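Local coordinates for protein heterodimeric restriction endonuclease R.BspD6I small subunit (Bacillus sp., PDB 2P14) that probably cuts DNA as the catalytic subunit of a heterodimeric type IIS restriction endonuclease, working in complex with a site-specific nickase, at residues I113-A118 and Q173-L178; M1-D6 and T25-K30; P129-T134 and I162-S167. All coordinates share one frame; numbering follows the deposited sequence. Where two conformers were deposited one is given.

How the contacts relate
Read from the N terminus, the chain first closes contact 2, where the short opening helix folds back on helix 17-32 after a brief connection. Four of the five strands of the mixed sheet and helix 80-98 follow before residues 113-118 begin contact 1. Contact 3 is nested inside the large loop that contact 1 closes: edge strand 130-134 meets the end of helix 154-165, and the chain then runs on to residues 173-178. Contacts 1 and 3 touch through Trp177, whose NE1 lies 2.8 Å from Leu164 O, a probable hydrogen bond. Contact 2 lies across the chain's centre from both, its own centre about 26 Å from that of contact 1.

Contact 1: residues I113-A118 and Q173-L178; sequences IDLSFA and QAEEWL
Ala118 and Ala174 bring the first turns of helices 115-121 and 174-184 side by side, their CA atoms 5.9 Å apart. Alanine on both sides permits this closeness: the two CB atoms meet at 4.1 Å. Around them the leucines close in. In Leu115, chi1 (-151°) brings CG beside the carbonyl carbon and chi2 (58°) then places CD1, which rests against both Ala174 CB and Leu178 CD1, the latter at 3.8 Å. Leu178 uses both of its methyls: CD1 meets Leu115 CD1 and Ala118 CB, while CD2 meets Ile113 CG2 at 3.9 Å, so that it spans the residues before and within the opposing helix. The other methyl of Leu115, CD2, lies 3.3 Å from Glu175 OE2. The two side chains cross at about a right angle, and Glu175 is bent at chi2 (89°); its OE2 also forms a salt bridge with Arg119. Trp177 offers an edge: Ala118 O lies in the ring plane, 3.5 Å from CZ3, while the indole NE1 is committed to Leu164 O. Asp114 caps the first helix, its OD2 accepting from Phe117 N at 3.0 Å, with the N-H on the anti side of the carboxylate. The segments thus join the start of helix 115-121 to the start of helix 174-184, beside Pro132 of the edge strand. Since no hydrogen bond crosses between them, cohesion rests on methyl contacts, and shape rather than directional bonding governs the fit.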
ATOM      1  N   ILE A 113       6.956  -6.793   7.262  1.00 15.01           N
ATOM      2  CA  ILE A 113       6.126  -7.734   6.493  1.00 15.12           C
ATOM      3  C   ILE A 113       6.352  -9.142   7.022  1.00 15.78           C
ATOM      4  O   ILE A 113       7.498  -9.635   7.025  1.00 15.92           O
ATOM      5  CB  ILE A 113       6.446  -7.675   4.966  1.00 14.06           C
ATOM      6  CG1 ILE A 113       6.325  -6.235   4.453  1.00 12.48           C
ATOM      7  CG2 ILE A 113       5.526  -8.658   4.192  1.00 14.29           C
ATOM      8  CD1 ILE A 113       4.941  -5.606   4.714  1.00 14.68           C
ATOM      9  N   ASP A 114       5.278  -9.775   7.482  1.00 16.83           N
ATOM     10  CA  ASP A 114       5.382 -11.121   8.049  1.00 17.79           C
ATOM     11  C   ASP A 114       5.485 -12.146   6.913  1.00 18.45           C
ATOM     12  O   ASP A 114       4.802 -12.034   5.896  1.00 18.01           O
ATOM     13  CB  ASP A 114       4.168 -11.378   8.932  1.00 18.53           C
ATOM     14  CG  ASP A 114       4.079 -12.804   9.399  1.00 23.27           C
ATOM     15  OD1 ASP A 114       4.851 -13.152  10.304  1.00 26.68           O
ATOM     16  OD2 ASP A 114       3.241 -13.552   8.846  1.00 25.91           O
ATOM     17  N   LEU A 115       6.338 -13.156   7.098  1.00 18.52           N
ATOM     18  CA  LEU A 115       6.552 -14.150   6.051  1.00 19.23           C
ATOM     19  C   LEU A 115       5.283 -14.970   5.741  1.00 17.86           C
ATOM     20  O   LEU A 115       5.005 -15.245   4.589  1.00 17.96           O
ATOM     21  CB  LEU A 115       7.714 -15.045   6.446  1.00 20.54           C
ATOM     22  CG  LEU A 115       8.549 -15.673   5.353  1.00 23.73           C
ATOM     23  CD1 LEU A 115       9.189 -14.640   4.417  1.00 23.78           C
ATOM     24  CD2 LEU A 115       9.614 -16.498   6.081  1.00 26.98           C
ATOM     25  N   SER A 116       4.488 -15.340   6.757  1.00 17.46           N
ATOM     26  CA  SER A 116       3.250 -16.067   6.490  0.50 17.17           C
ATOM     27  C   SER A 116       2.257 -15.218   5.700  1.00 16.37           C
ATOM     28  O   SER A 116       1.580 -15.716   4.826  1.00 16.92           O
ATOM     29  CB  SER A 116       2.603 -16.571   7.778  0.50 18.05           C
ATOM     30  OG  SER A 116       3.495 -17.417   8.464  0.50 17.53           O
ATOM     31  N   PHE A 117       2.185 -13.928   6.020  1.00 15.69           N
ATOM     32  CA  PHE A 117       1.383 -12.993   5.229  1.00 14.10           C
ATOM     33  C   PHE A 117       1.892 -12.932   3.771  1.00 14.75           C
ATOM     34  O   PHE A 117       1.107 -12.979   2.845  1.00 14.11           O
ATOM     35  CB  PHE A 117       1.432 -11.605   5.860  1.00 13.97           C
ATOM     36  CG  PHE A 117       0.677 -10.541   5.084  1.00 14.07           C
ATOM     37  CD1 PHE A 117      -0.718 -10.456   5.127  1.00 16.67           C
ATOM     38  CD2 PHE A 117       1.385  -9.637   4.286  1.00 15.51           C
ATOM     39  CE1 PHE A 117      -1.388  -9.468   4.412  1.00 15.32           C
ATOM     40  CE2 PHE A 117       0.726  -8.663   3.566  1.00 16.57           C
ATOM     41  CZ  PHE A 117      -0.663  -8.566   3.639  1.00 15.89           C
ATOM     42  N   ALA A 118       3.210 -12.815   3.599  1.00 15.29           N
ATOM     43  CA  ALA A 118       3.793 -12.765   2.240  1.00 15.48           C
ATOM     44  C   ALA A 118       3.498 -14.033   1.446  1.00 15.32           C
ATOM     45  O   ALA A 118       3.216 -13.964   0.249  1.00 15.22           O
ATOM     46  CB  ALA A 118       5.287 -12.536   2.313  1.00 14.70           C
ATOM     47  N   GLN A 173       8.276 -18.888  -2.425  1.00 15.96           N
ATOM     48  CA  GLN A 173       9.556 -18.194  -2.590  1.00 16.38           C
ATOM     49  C   GLN A 173       9.493 -16.836  -1.874  1.00 15.12           C
ATOM     50  O   GLN A 173      10.119 -15.850  -2.282  1.00 15.11           O
ATOM     51  CB  GLN A 173       9.882 -18.034  -4.072  1.00 16.51           C
ATOM     52  CG  GLN A 173      10.076 -19.401  -4.785  1.00 19.95           C
ATOM     53  CD  GLN A 173      10.241 -19.281  -6.298  1.00 20.69           C
ATOM     54  OE1 GLN A 173       9.259 -19.300  -7.059  1.00 26.62           O
ATOM     55  NE2 GLN A 173      11.492 -19.178  -6.742  1.00 27.85           N
ATOM     56  N   ALA A 174       8.749 -16.809  -0.775  1.00 14.20           N
ATOM     57  CA  ALA A 174       8.512 -15.556  -0.071  1.00 14.38           C
ATOM     58  C   ALA A 174       9.765 -14.933   0.483  1.00 14.73           C
ATOM     59  O   ALA A 174       9.912 -13.714   0.442  1.00 13.63           O
ATOM     60  CB  ALA A 174       7.458 -15.742   1.031  1.00 14.91           C
ATOM     61  N   GLU A 175      10.684 -15.750   0.992  1.00 14.67           N
ATOM     62  CA  GLU A 175      11.955 -15.236   1.523  1.00 15.02           C
ATOM     63  C   GLU A 175      12.721 -14.506   0.439  1.00 14.16           C
ATOM     64  O   GLU A 175      13.163 -13.378   0.642  1.00 15.37           O
ATOM     65  CB  GLU A 175      12.809 -16.379   2.090  1.00 15.62           C
ATOM     66  CG  GLU A 175      12.200 -16.997   3.360  1.00 17.71           C
ATOM     67  CD  GLU A 175      11.224 -18.144   3.070  1.00 20.80           C
ATOM     68  OE1 GLU A 175      10.843 -18.355   1.890  1.00 20.26           O
ATOM     69  OE2 GLU A 175      10.842 -18.844   4.048  1.00 23.79           O
ATOM     70  N   GLU A 176      12.862 -15.129  -0.719  1.00 14.33           N
ATOM     71  CA  GLU A 176      13.563 -14.510  -1.836  1.00 15.61           C
ATOM     72  C   GLU A 176      12.859 -13.225  -2.301  1.00 13.92           C
ATOM     73  O   GLU A 176      13.503 -12.237  -2.656  1.00 14.01           O
ATOM     74  CB  GLU A 176      13.683 -15.511  -2.991  1.00 15.35           C
ATOM     75  CG  GLU A 176      14.272 -14.899  -4.267  1.00 20.85           C
ATOM     76  CD  GLU A 176      14.569 -15.898  -5.383  1.00 21.88           C
ATOM     77  OE1 GLU A 176      14.290 -17.113  -5.233  1.00 27.24           O
ATOM     78  OE2 GLU A 176      15.115 -15.443  -6.422  1.00 29.44           O
ATOM     79  N   TRP A 177      11.530 -13.258  -2.304  1.00 13.43           N
ATOM     80  CA  TRP A 177      10.770 -12.127  -2.761  1.00 12.29           C
ATOM     81  C   TRP A 177      10.999 -10.940  -1.850  1.00 11.71           C
ATOM     82  O   TRP A 177      11.259  -9.810  -2.322  1.00 12.27           O
ATOM     83  CB  TRP A 177       9.272 -12.496  -2.733  1.00 11.38           C
ATOM     84  CG  TRP A 177       8.308 -11.438  -3.236  1.00 11.06           C
ATOM     85  CD1 TRP A 177       8.571 -10.422  -4.138  1.00 12.14           C
ATOM     86  CD2 TRP A 177       6.926 -11.335  -2.904  1.00 11.78           C
ATOM     87  NE1 TRP A 177       7.422  -9.714  -4.394  1.00 12.05           N
ATOM     88  CE2 TRP A 177       6.399 -10.253  -3.645  1.00 11.56           C
ATOM     89  CE3 TRP A 177       6.069 -12.065  -2.043  1.00 11.45           C
ATOM     90  CZ2 TRP A 177       5.048  -9.876  -3.565  1.00 11.37           C
ATOM     91  CZ3 TRP A 177       4.733 -11.691  -1.967  1.00 10.59           C
ATOM     92  CH2 TRP A 177       4.239 -10.610  -2.712  1.00 11.54           C
ATOM     93  N   LEU A 178      10.836 -11.153  -0.541  1.00 12.97           N
ATOM     94  CA  LEU A 178      10.995 -10.032   0.369  1.00 12.71           C
ATOM     95  C   LEU A 178      12.442  -9.493   0.355  1.00 12.59           C
ATOM     96  O   LEU A 178      12.676  -8.278   0.484  1.00 13.76           O
ATOM     97  CB  LEU A 178      10.560 -10.390   1.785  1.00 13.26           C
ATOM     98  CG  LEU A 178       9.086 -10.741   2.024  1.00 14.32           C
ATOM     99  CD1 LEU A 178       8.836 -10.965   3.546  1.00 13.31           C
ATOM    100  CD2 LEU A 178       8.109  -9.681   1.415  1.00 15.84           C
TER

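Contact 2: residues M1-D6 and T25-K30; sequences MQDILD and TYRVFK
Ile4 and Val28 form the tight part of this contact, their CG2 methyls only 3.5 Å apart where the two side chains cross. Ile4 lies against Arg27 as well: its CD1 touches Arg27 CB at 3.9 Å and sits 3.7 Å from Arg27 O. The Arg27 guanidinium is spread over the same isoleucine, whose CG1 lies 3.9 Å above the plane at its centre. A bend at chi3 (-67°) places NE, and NH2 bonds to Asn24 OD1. Asn24 in turn donates from ND2 to Ile4 O, so one residue of helix 17-32 holds both the guanidinium and the backbone of the opening helix. The Leu5 and Val28 side chains cross at about a right angle, CD2 of Leu5 lying 4.1 Å from Val28 CG2. Met1, bent at chi2 and chi3, carries its CE to 3.7 Å from Val28 O. The helices themselves run nearly antiparallel, at 161°, the segment axes approaching to 9.6 Å. Helix 17-32 lies on the central sheet, where Thr25 and Phe29 face strand 69-75; this is consistent with the leading helix of the alpha-beta-beta-beta-alpha-beta core of PD-(D/E)XK nucleases, the clan to which the AlwI family belongs. The opening helix packs against helix 17-32 and also touches helix 135-146 through Met1 and Leu5. The loose side belongs to the exposed Asp3. Its OD1 stays 4.5 Å from Arg27 NH1, well out of the guanidinium plane, a long-range attraction at most, since no N-H points at the oxygen. Its other oxygen, OD2, takes weak bonds from Met1 N and Ile4 N.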
ATOM      1  N   MET A   1       6.272  17.153   0.905  1.00 19.32           N
ATOM      2  CA  MET A   1       6.290  15.671   0.955  1.00 18.69           C
ATOM      3  C   MET A   1       7.159  15.080   2.071  1.00 18.95           C
ATOM      4  O   MET A   1       6.780  14.103   2.725  1.00 18.80           O
ATOM      5  CB  MET A   1       6.707  15.090  -0.399  1.00 18.96           C
ATOM      6  CG  MET A   1       6.677  13.565  -0.408  1.00 18.39           C
ATOM      7  SD  MET A   1       4.992  12.886  -0.289  1.00 17.26           S
ATOM      8  CE  MET A   1       4.542  12.909  -2.025  1.00 21.01           C
ATOM      9  N   GLN A   2       8.334  15.662   2.304  1.00 18.40           N
ATOM     10  CA  GLN A   2       9.199  15.201   3.368  1.00 18.85           C
ATOM     11  C   GLN A   2       8.495  15.295   4.733  1.00 18.48           C
ATOM     12  O   GLN A   2       8.725  14.452   5.604  1.00 19.45           O
ATOM     13  CB  GLN A   2      10.513  15.997   3.395  1.00 20.06           C
ATOM     14  CG  GLN A   2      11.536  15.373   4.344  1.00 21.48           C
ATOM     15  CD  GLN A   2      11.953  13.958   3.924  1.00 25.05           C
ATOM     16  OE1 GLN A   2      12.343  13.729   2.769  1.00 28.97           O
ATOM     17  NE2 GLN A   2      11.857  12.998   4.859  1.00 25.53           N
ATOM     18  N   ASP A   3       7.634  16.308   4.875  1.00 18.97           N
ATOM     19  CA  ASP A   3       6.832  16.487   6.102  1.00 18.58           C
ATOM     20  C   ASP A   3       5.912  15.292   6.315  1.00 17.84           C
ATOM     21  O   ASP A   3       5.760  14.814   7.447  1.00 18.22           O
ATOM     22  CB  ASP A   3       6.049  17.831   6.083  1.00 18.51           C
ATOM     23  CG  ASP A   3       4.891  17.864   5.078  1.00 20.93           C
ATOM     24  OD1 ASP A   3       3.842  18.471   5.407  1.00 25.40           O
ATOM     25  OD2 ASP A   3       4.981  17.298   3.950  1.00 22.55           O
ATOM     26  N   ILE A   4       5.340  14.797   5.222  1.00 16.66           N
ATOM     27  CA  ILE A   4       4.392  13.682   5.313  1.00 16.11           C
ATOM     28  C   ILE A   4       5.195  12.427   5.670  1.00 15.30           C
ATOM     29  O   ILE A   4       4.799  11.646   6.548  1.00 14.25           O
ATOM     30  CB  ILE A   4       3.599  13.488   4.008  1.00 16.19           C
ATOM     31  CG1 ILE A   4       2.726  14.710   3.718  1.00 18.88           C
ATOM     32  CG2 ILE A   4       2.726  12.222   4.105  1.00 17.40           C
ATOM     33  CD1 ILE A   4       2.156  14.763   2.326  1.00 21.31           C
ATOM     34  N   LEU A   5       6.316  12.218   4.979  1.00 15.70           N
ATOM     35  CA  LEU A   5       7.143  11.046   5.265  1.00 15.77           C
ATOM     36  C   LEU A   5       7.623  11.017   6.706  1.00 16.17           C
ATOM     37  O   LEU A   5       7.574   9.966   7.364  1.00 15.95           O
ATOM     38  CB  LEU A   5       8.316  10.922   4.270  1.00 15.45           C
ATOM     39  CG  LEU A   5       7.900  10.840   2.799  1.00 15.97           C
ATOM     40  CD1 LEU A   5       9.141  10.639   1.924  1.00 18.24           C
ATOM     41  CD2 LEU A   5       6.877   9.712   2.557  1.00 15.60           C
ATOM     42  N   ASP A   6       8.080  12.172   7.209  1.00 16.77           N
ATOM     43  CA  ASP A   6       8.545  12.276   8.604  1.00 17.25           C
ATOM     44  C   ASP A   6       7.404  12.011   9.581  1.00 16.02           C
ATOM     45  O   ASP A   6       7.642  11.513  10.681  1.00 16.38           O
ATOM     46  CB  ASP A   6       9.147  13.665   8.898  1.00 18.44           C
ATOM     47  CG  ASP A   6      10.424  13.944   8.125  1.00 22.01           C
ATOM     48  OD1 ASP A   6      11.076  12.991   7.657  1.00 23.32           O
ATOM     49  OD2 ASP A   6      10.755  15.150   7.999  1.00 26.36           O
ATOM     50  N   THR A  25      -0.824   7.892   4.729  1.00 11.90           N
ATOM     51  CA  THR A  25      -0.557   7.237   3.457  1.00 11.49           C
ATOM     52  C   THR A  25      -1.407   7.891   2.331  1.00 11.68           C
ATOM     53  O   THR A  25      -0.934   8.155   1.221  1.00 13.15           O
ATOM     54  CB  THR A  25      -0.795   5.734   3.594  1.00 11.03           C
ATOM     55  OG1 THR A  25       0.025   5.219   4.648  1.00 11.49           O
ATOM     56  CG2 THR A  25      -0.435   5.040   2.268  1.00 13.29           C
ATOM     57  N   TYR A  26      -2.681   8.143   2.602  1.00 12.04           N
ATOM     58  CA  TYR A  26      -3.517   8.943   1.709  1.00 11.60           C
ATOM     59  C   TYR A  26      -2.873  10.309   1.387  1.00 12.40           C
ATOM     60  O   TYR A  26      -2.879  10.727   0.222  1.00 14.16           O
ATOM     61  CB  TYR A  26      -4.879   9.106   2.393  1.00 13.55           C
ATOM     62  CG  TYR A  26      -5.707  10.283   1.932  1.00 14.32           C
ATOM     63  CD1 TYR A  26      -6.470  10.231   0.764  1.00 14.87           C
ATOM     64  CD2 TYR A  26      -5.725  11.453   2.690  1.00 16.02           C
ATOM     65  CE1 TYR A  26      -7.244  11.329   0.357  1.00 15.74           C
ATOM     66  CE2 TYR A  26      -6.493  12.540   2.297  1.00 17.26           C
ATOM     67  CZ  TYR A  26      -7.223  12.483   1.137  1.00 17.10           C
ATOM     68  OH  TYR A  26      -7.983  13.591   0.803  1.00 22.50           O
ATOM     69  N   ARG A  27      -2.325  10.994   2.390  1.00 12.88           N
ATOM     70  CA  ARG A  27      -1.641  12.277   2.123  1.00 12.56           C
ATOM     71  C   ARG A  27      -0.513  12.124   1.097  1.00 13.49           C
ATOM     72  O   ARG A  27      -0.325  13.006   0.270  1.00 14.05           O
ATOM     73  CB  ARG A  27      -1.086  12.901   3.411  1.00 13.88           C
ATOM     74  CG  ARG A  27      -2.174  13.315   4.418  1.00 13.52           C
ATOM     75  CD  ARG A  27      -1.685  14.482   5.252  1.00 17.69           C
ATOM     76  NE  ARG A  27      -0.580  14.084   6.106  1.00 18.23           N
ATOM     77  CZ  ARG A  27       0.243  14.929   6.733  1.00 18.81           C
ATOM     78  NH1 ARG A  27       0.112  16.260   6.607  1.00 18.00           N
ATOM     79  NH2 ARG A  27       1.201  14.453   7.487  1.00 16.90           N
ATOM     80  N   VAL A  28       0.229  11.018   1.155  1.00 13.40           N
ATOM     81  CA  VAL A  28       1.305  10.783   0.165  1.00 14.19           C
ATOM     82  C   VAL A  28       0.734  10.725  -1.250  1.00 13.90           C
ATOM     83  O   VAL A  28       1.207  11.427  -2.173  1.00 13.91           O
ATOM     84  CB  VAL A  28       2.070   9.478   0.467  1.00 14.10           C
ATOM     85  CG1 VAL A  28       3.062   9.172  -0.695  1.00 14.23           C
ATOM     86  CG2 VAL A  28       2.817   9.590   1.742  1.00 14.16           C
ATOM     87  N   PHE A  29      -0.289   9.890  -1.435  1.00 13.65           N
ATOM     88  CA  PHE A  29      -0.901   9.733  -2.762  1.00 13.71           C
ATOM     89  C   PHE A  29      -1.637  10.983  -3.262  1.00 15.14           C
ATOM     90  O   PHE A  29      -1.578  11.337  -4.442  1.00 15.16           O
ATOM     91  CB  PHE A  29      -1.789   8.498  -2.819  1.00 14.15           C
ATOM     92  CG  PHE A  29      -1.008   7.245  -2.941  1.00 12.93           C
ATOM     93  CD1 PHE A  29      -0.599   6.789  -4.211  1.00 13.58           C
ATOM     94  CD2 PHE A  29      -0.632   6.532  -1.809  1.00 14.49           C
ATOM     95  CE1 PHE A  29       0.167   5.635  -4.335  1.00 14.89           C
ATOM     96  CE2 PHE A  29       0.133   5.375  -1.935  1.00 14.99           C
ATOM     97  CZ  PHE A  29       0.518   4.927  -3.207  1.00 14.36           C
ATOM     98  N   LYS A  30      -2.254  11.707  -2.344  1.00 15.19           N
ATOM     99  CA  LYS A  30      -2.874  12.979  -2.727  1.00 16.59           C
ATOM    100  C   LYS A  30      -1.796  13.956  -3.224  1.00 16.28           C
ATOM    101  O   LYS A  30      -1.958  14.634  -4.249  1.00 17.08           O
ATOM    102  CB  LYS A  30      -3.630  13.567  -1.526  1.00 16.31           C
ATOM    103  CG  LYS A  30      -4.393  14.889  -1.849  1.00 18.62           C
ATOM    104  CD  LYS A  30      -5.161  15.385  -0.639  1.00 20.43           C
ATOM    105  CE  LYS A  30      -5.819  16.726  -0.938  1.00 27.95           C
ATOM    106  NZ  LYS A  30      -6.921  16.512  -1.915  1.00 32.53           N
TER

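Contact 3: residues P129-T134 and I162-S167; sequences PVIPLT and IKLLRS
Pro129 brings the one ring that meets Leu165 here, and it does so by a ring carbon: Pro129 CB lies 3.6 Å from Leu165 CD2 and 3.8 Å from Leu165 CD1, a straddled contact between two methyls. Strand 130-134 is an outermost strand of the mixed sheet, consistent with the alpha/beta core of PD-(D/E)XK nucleases, and the last turn of helix 154-165 packs on it. It runs parallel to strand 104-110, with backbone bonds such as those of Ile131 to Thr106 and Phe108. The CB of Val130 points away from the helix end, and its side chain, like Pro129, touches Leu94 of helix 80-98; yet Val130 O lies 3.7 Å from Leu165 CD1. In Leu165, chi1 (180°) sets CG anti to the backbone N, and chi2 (64°) then places CD1 against Pro129 and Val130. Arg166, with positive phi, turns the chain out of the helix; Lys125 NZ bonds to the carbonyl oxygens of Leu165 and Arg166, a positive group that would favour this C-terminal end electrostatically. The Ile131 side chain has two conformers. In one of them CG2 meets Leu164 CB at 3.8 Å and CG1 approaches Leu165, so the detail there is uncertain. Further along the strand, Leu133 crosses Leu164 at about a right angle, Leu133 CD2 lying 4.2 Å from Leu164 CD1.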
ATOM      1  N   PRO A 129      -2.482  -9.509  -7.730  1.00 15.23           N
ATOM      2  CA  PRO A 129      -1.137  -9.025  -7.430  1.00 13.85           C
ATOM      3  C   PRO A 129      -1.075  -8.037  -6.264  1.00 12.82           C
ATOM      4  O   PRO A 129      -1.667  -6.938  -6.341  1.00 13.91           O
ATOM      5  CB  PRO A 129      -0.703  -8.348  -8.741  1.00 14.04           C
ATOM      6  CG  PRO A 129      -1.991  -7.881  -9.358  1.00 14.21           C
ATOM      7  CD  PRO A 129      -3.013  -8.898  -8.969  1.00 15.73           C
ATOM      8  N   VAL A 130      -0.330  -8.442  -5.229  1.00 12.02           N
ATOM      9  CA  VAL A 130      -0.171  -7.640  -4.029  1.00 11.65           C
ATOM     10  C   VAL A 130       1.320  -7.391  -3.818  1.00 12.07           C
ATOM     11  O   VAL A 130       2.132  -8.343  -3.793  1.00 12.67           O
ATOM     12  CB  VAL A 130      -0.783  -8.325  -2.788  1.00 11.68           C
ATOM     13  CG1 VAL A 130      -0.612  -7.400  -1.572  1.00 11.15           C
ATOM     14  CG2 VAL A 130      -2.290  -8.649  -3.003  1.00 12.94           C
ATOM     15  N   ILE A 131       1.695  -6.128  -3.646  0.50 10.71           N
ATOM     16  CA  ILE A 131       3.092  -5.814  -3.360  0.50 10.96           C
ATOM     17  C   ILE A 131       3.187  -5.266  -1.939  0.50 11.67           C
ATOM     18  O   ILE A 131       2.669  -4.173  -1.663  0.50 10.96           O
ATOM     19  CB  ILE A 131       3.685  -4.791  -4.351  0.50 10.70           C
ATOM     20  CG1 ILE A 131       3.557  -5.268  -5.806  0.50  9.50           C
ATOM     21  CG2 ILE A 131       5.150  -4.556  -3.999  0.50  8.83           C
ATOM     22  CD1 ILE A 131       2.219  -4.888  -6.476  0.50  5.47           C
ATOM     23  N   PRO A 132       3.860  -6.014  -1.045  1.00 12.35           N
ATOM     24  CA  PRO A 132       4.017  -5.572   0.345  1.00 12.41           C
ATOM     25  C   PRO A 132       5.246  -4.694   0.496  1.00 13.46           C
ATOM     26  O   PRO A 132       6.335  -5.090   0.041  1.00 13.87           O
ATOM     27  CB  PRO A 132       4.233  -6.896   1.118  1.00 12.75           C
ATOM     28  CG  PRO A 132       5.030  -7.737   0.099  1.00 13.02           C
ATOM     29  CD  PRO A 132       4.526  -7.317  -1.282  1.00 13.16           C
ATOM     30  N   LEU A 133       5.090  -3.536   1.144  1.00 12.82           N
ATOM     31  CA  LEU A 133       6.209  -2.653   1.438  1.00 12.77           C
ATOM     32  C   LEU A 133       6.223  -2.330   2.919  1.00 11.82           C
ATOM     33  O   LEU A 133       5.153  -2.122   3.534  1.00 13.11           O
ATOM     34  CB  LEU A 133       6.110  -1.344   0.652  1.00 13.01           C
ATOM     35  CG  LEU A 133       6.192  -1.393  -0.880  1.00 14.47           C
ATOM     36  CD1 LEU A 133       6.181   0.029  -1.473  1.00 16.69           C
ATOM     37  CD2 LEU A 133       7.422  -2.162  -1.373  1.00 18.40           C
ATOM     38  N   THR A 134       7.422  -2.227   3.494  1.00 12.43           N
ATOM     39  CA  THR A 134       7.520  -1.615   4.815  1.00 11.74           C
ATOM     40  C   THR A 134       7.440  -0.108   4.664  1.00 12.59           C
ATOM     41  O   THR A 134       7.667   0.452   3.575  1.00 13.01           O
ATOM     42  CB  THR A 134       8.826  -1.947   5.529  1.00 13.54           C
ATOM     43  OG1 THR A 134       9.898  -1.337   4.801  1.00 14.41           O
ATOM     44  CG2 THR A 134       8.995  -3.454   5.646  1.00 13.97           C
ATOM     45  N   ILE A 162       5.270  -3.611 -10.782  1.00 13.26           N
ATOM     46  CA  ILE A 162       5.357  -4.899 -11.505  1.00 13.12           C
ATOM     47  C   ILE A 162       6.729  -5.545 -11.249  1.00 13.28           C
ATOM     48  O   ILE A 162       6.805  -6.752 -11.004  1.00 13.97           O
ATOM     49  CB  ILE A 162       5.076  -4.717 -13.009  1.00 13.42           C
ATOM     50  CG1 ILE A 162       3.600  -4.317 -13.186  1.00 13.91           C
ATOM     51  CG2 ILE A 162       5.463  -5.990 -13.801  1.00 13.82           C
ATOM     52  CD1 ILE A 162       3.250  -3.890 -14.614  1.00 16.54           C
ATOM     53  N   LYS A 163       7.788  -4.739 -11.280  1.00 13.26           N
ATOM     54  CA  LYS A 163       9.118  -5.240 -10.947  1.00 14.51           C
ATOM     55  C   LYS A 163       9.138  -5.847  -9.534  1.00 14.14           C
ATOM     56  O   LYS A 163       9.635  -6.957  -9.344  1.00 14.76           O
ATOM     57  CB  LYS A 163      10.148  -4.118 -11.046  1.00 14.78           C
ATOM     58  CG  LYS A 163      11.575  -4.533 -10.775  1.00 19.47           C
ATOM     59  CD  LYS A 163      12.474  -3.292 -10.811  1.00 23.65           C
ATOM     60  CE  LYS A 163      11.966  -2.174  -9.891  1.00 28.31           C
ATOM     61  NZ  LYS A 163      12.875  -0.987  -9.917  1.00 31.56           N
ATOM     62  N   LEU A 164       8.596  -5.115  -8.555  1.00 13.43           N
ATOM     63  CA  LEU A 164       8.634  -5.537  -7.159  1.00 13.67           C
ATOM     64  C   LEU A 164       7.737  -6.745  -6.877  1.00 12.97           C
ATOM     65  O   LEU A 164       8.037  -7.540  -5.984  1.00 13.41           O
ATOM     66  CB  LEU A 164       8.200  -4.390  -6.258  1.00 12.99           C
ATOM     67  CG  LEU A 164       9.147  -3.209  -6.269  1.00 12.51           C
ATOM     68  CD1 LEU A 164       8.536  -2.070  -5.413  1.00 14.33           C
ATOM     69  CD2 LEU A 164      10.557  -3.567  -5.773  1.00 13.87           C
ATOM     70  N   LEU A 165       6.684  -6.878  -7.687  1.00 13.00           N
ATOM     71  CA  LEU A 165       5.758  -8.009  -7.601  1.00 13.73           C
ATOM     72  C   LEU A 165       6.448  -9.363  -7.755  1.00 14.26           C
ATOM     73  O   LEU A 165       6.029 -10.346  -7.120  1.00 13.67           O
ATOM     74  CB  LEU A 165       4.636  -7.864  -8.641  1.00 13.94           C
ATOM     75  CG  LEU A 165       3.576  -8.974  -8.696  1.00 13.88           C
ATOM     76  CD1 LEU A 165       2.730  -9.071  -7.394  1.00 12.53           C
ATOM     77  CD2 LEU A 165       2.675  -8.748  -9.928  1.00 14.30           C
ATOM     78  N   ARG A 166       7.497  -9.407  -8.582  1.00 13.75           N
ATOM     79  CA  ARG A 166       8.165 -10.670  -8.877  1.00 14.35           C
ATOM     80  C   ARG A 166       7.184 -11.816  -9.181  1.00 14.77           C
ATOM     81  O   ARG A 166       7.177 -12.861  -8.502  1.00 14.73           O
ATOM     82  CB  ARG A 166       9.105 -11.063  -7.730  1.00 13.47           C
ATOM     83  CG  ARG A 166      10.338 -10.126  -7.558  1.00 15.10           C
ATOM     84  CD  ARG A 166      11.240 -10.098  -8.798  1.00 15.07           C
ATOM     85  NE  ARG A 166      11.733 -11.435  -9.154  1.00 16.42           N
ATOM     86  CZ  ARG A 166      12.823 -12.024  -8.640  1.00 16.58           C
ATOM     87  NH1 ARG A 166      13.556 -11.432  -7.716  1.00 17.62           N
ATOM     88  NH2 ARG A 166      13.161 -13.250  -9.031  1.00 20.27           N
ATOM     89  N   SER A 167       6.433 -11.647 -10.258  1.00 15.20           N
ATOM     90  CA  SER A 167       5.462 -12.660 -10.665  1.00 16.52           C
ATOM     91  C   SER A 167       6.100 -13.999 -11.062  1.00 16.78           C
ATOM     92  O   SER A 167       5.391 -15.004 -11.198  1.00 17.54           O
ATOM     93  CB  SER A 167       4.545 -12.115 -11.765  1.00 17.71           C
ATOM     94  OG  SER A 167       5.225 -12.029 -12.998  1.00 21.21           O
TER